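Side-chain contact in 2-dehydro-3-deoxy-D-arabinonate dehydratase (Sulfolobus solfataricus, PDB 2Q18), which catalyses the dehydration of 2-dehydro-3-deoxy-D-arabinonate to 2,5-dioxopentanoate in a pentose oxidation pathway, using magnesium or calcium: residues T49-Y53 and Q54-K58. Residues are numbered along the deposited sequence; the frame is centred on the assembly and turned at random.
Sequences TGIDY and QSLLK
Asp52 and Tyr53 start helix 53-59 through two i-to-i+4 backbone bonds, Leu56 N to Asp52 O at 2.9 Å and Leu57 N to Tyr53 O at 3.0 Å. The carboxylate of Asp52 folds back over the first turn. Its CG lies anti to the backbone N (chi1 -167°), beside the carbonyl carbon, and both oxygens then reach Ser55. Asp52 OD1 accepts from Ser55 N at 3.3 Å, a long but fairly straight bond. Asp52 OD2 accepts from Ser55 OG at 2.7 Å. Both donors sit well above the carboxylate plane. OD1 also takes a hydrogen from a water, which in turn accepts from Gln54 N at 2.9 Å. One side chain thus serves two amides of the helix start, one directly and one through water. The positive end of the helix dipole would be expected to favour the charged carboxylate here.

Tyr53 and Leu57 form the apolar side of the turn. CD1 of Leu57 lies over one face of the Tyr53 ring, 4.0 Å from the centroid, in a CH-pi contact displaced toward the CZ and CE2 rim. Leu57 CD2 touches Tyr53 CE1 at 3.7 Å. The side-chain amide of Gln54 stands steeply to the ring, with OE1 near CD2 and CE2. Ile51 CG2 approaches Leu56 CD1 only loosely; both residues pack on Phe4 of strand 2-8. Tyr53 also meets Phe4, and it touches Val193 of strand 188-195. Thr49 pairs with a strand of the second subunit, so the chain passes from that interface into the helix within a few residues. An inverse gamma turn centred on Asp52, with a weak Tyr53 N to Ile51 O bond, leads into the helix. The helix start itself is an aspartate N-cap with Ser55 at N3.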
loop_
_atom_site.group_PDB
_atom_site.type_symbol
_atom_site.label_atom_id
_atom_site.label_comp_id
_atom_site.label_asym_id
_atom_site.label_seq_id
_atom_site.Cartn_x
_atom_site.Cartn_y
_atom_site.Cartn_z
ATOM N N THR A 49 0.769 -21.986 21.496
ATOM C CA THR A 49 1.353 -22.286 22.793
ATOM C C THR A 49 2.615 -21.438 22.910
ATOM O O THR A 49 3.137 -20.948 21.901
ATOM C CB THR A 49 1.689 -23.791 22.940
ATOM O OG1 THR A 49 2.642 -24.170 21.940
ATOM C CG2 THR A 49 0.434 -24.645 22.779
ATOM N N GLY A 50 3.096 -21.242 24.131
ATOM C CA GLY A 50 4.317 -20.469 24.341
ATOM C C GLY A 50 4.101 -18.969 24.432
ATOM O O GLY A 50 5.064 -18.209 24.552
ATOM N N ILE A 51 2.843 -18.540 24.352
ATOM C CA ILE A 51 2.490 -17.154 24.643
ATOM C C ILE A 51 1.966 -17.124 26.074
ATOM O O ILE A 51 0.846 -17.570 26.355
ATOM C CB ILE A 51 1.440 -16.566 23.645
ATOM C CG1 ILE A 51 1.910 -16.714 22.186
ATOM C CG2 ILE A 51 1.116 -15.106 23.986
ATOM C CD1 ILE A 51 3.259 -16.070 21.866
ATOM N N ASP A 52 2.795 -16.617 26.976
ATOM C CA ASP A 52 2.479 -16.621 28.394
ATOM C C ASP A 52 1.739 -15.337 28.764
ATOM O O ASP A 52 2.347 -14.344 29.169
ATOM C CB ASP A 52 3.758 -16.800 29.221
ATOM C CG ASP A 52 3.480 -17.118 30.687
ATOM O OD1 ASP A 52 2.325 -16.973 31.151
ATOM O OD2 ASP A 52 4.440 -17.502 31.384
ATOM N N TYR A 53 0.418 -15.384 28.616
ATOM C CA TYR A 53 -0.463 -14.242 28.862
ATOM C C TYR A 53 -0.339 -13.686 30.288
ATOM O O TYR A 53 -0.195 -12.474 30.475
ATOM C CB TYR A 53 -1.908 -14.639 28.542
ATOM C CG TYR A 53 -2.981 -13.684 29.023
ATOM C CD1 TYR A 53 -3.124 -12.410 28.460
ATOM C CD2 TYR A 53 -3.876 -14.068 30.026
ATOM C CE1 TYR A 53 -4.123 -11.540 28.896
ATOM C CE2 TYR A 53 -4.879 -13.208 30.467
ATOM C CZ TYR A 53 -4.998 -11.948 29.897
ATOM O OH TYR A 53 -5.988 -11.097 30.335
ATOM N N GLN A 54 -0.375 -14.574 31.281
ATOM C CA GLN A 54 -0.246 -14.162 32.685
ATOM C C GLN A 54 1.080 -13.463 32.966
ATOM O O GLN A 54 1.106 -12.468 33.687
ATOM C CB GLN A 54 -0.455 -15.339 33.645
ATOM C CG GLN A 54 -1.880 -15.909 33.661
ATOM C CD GLN A 54 -2.949 -14.904 34.101
ATOM O OE1 GLN A 54 -4.106 -15.011 33.697
ATOM N NE2 GLN A 54 -2.567 -13.937 34.934
ATOM N N SER A 55 2.169 -13.966 32.382
ATOM C CA SER A 55 3.477 -13.314 32.499
ATOM C C SER A 55 3.519 -11.952 31.819
ATOM O O SER A 55 4.113 -11.015 32.355
ATOM C CB SER A 55 4.598 -14.189 31.940
ATOM O OG SER A 55 4.878 -15.271 32.804
ATOM N N LEU A 56 2.907 -11.850 30.637
ATOM C CA LEU A 56 2.811 -10.569 29.925
ATOM C C LEU A 56 2.095 -9.518 30.763
ATOM O O LEU A 56 2.517 -8.367 30.802
ATOM C CB LEU A 56 2.100 -10.721 28.571
ATOM C CG LEU A 56 2.893 -11.232 27.367
ATOM C CD1 LEU A 56 1.956 -11.409 26.172
ATOM C CD2 LEU A 56 4.049 -10.297 27.007
ATOM N N LEU A 57 1.016 -9.921 31.428
ATOM C CA LEU A 57 0.281 -9.032 32.332
ATOM C C LEU A 57 1.165 -8.491 33.457
ATOM O O LEU A 57 1.098 -7.303 33.785
ATOM C CB LEU A 57 -0.936 -9.747 32.929
ATOM C CG LEU A 57 -2.085 -10.183 32.011
ATOM C CD1 LEU A 57 -3.145 -10.902 32.823
ATOM C CD2 LEU A 57 -2.694 -9.001 31.251
ATOM N N LYS A 58 2.001 -9.359 34.026
ATOM C CA LYS A 58 2.829 -9.006 35.185
ATOM C C LYS A 58 4.142 -8.336 34.803
ATOM O O LYS A 58 4.546 -7.353 35.426
ATOM C CB LYS A 58 3.113 -10.246 36.041
ATOM C CG LYS A 58 1.897 -10.786 36.770
ATOM C CD LYS A 58 2.108 -12.231 37.209
ATOM C CE LYS A 58 0.804 -12.829 37.732
ATOM N NZ LYS A 58 0.837 -14.321 37.815
HETATM O O HOH W 1 -0.283 -17.461 30.933
#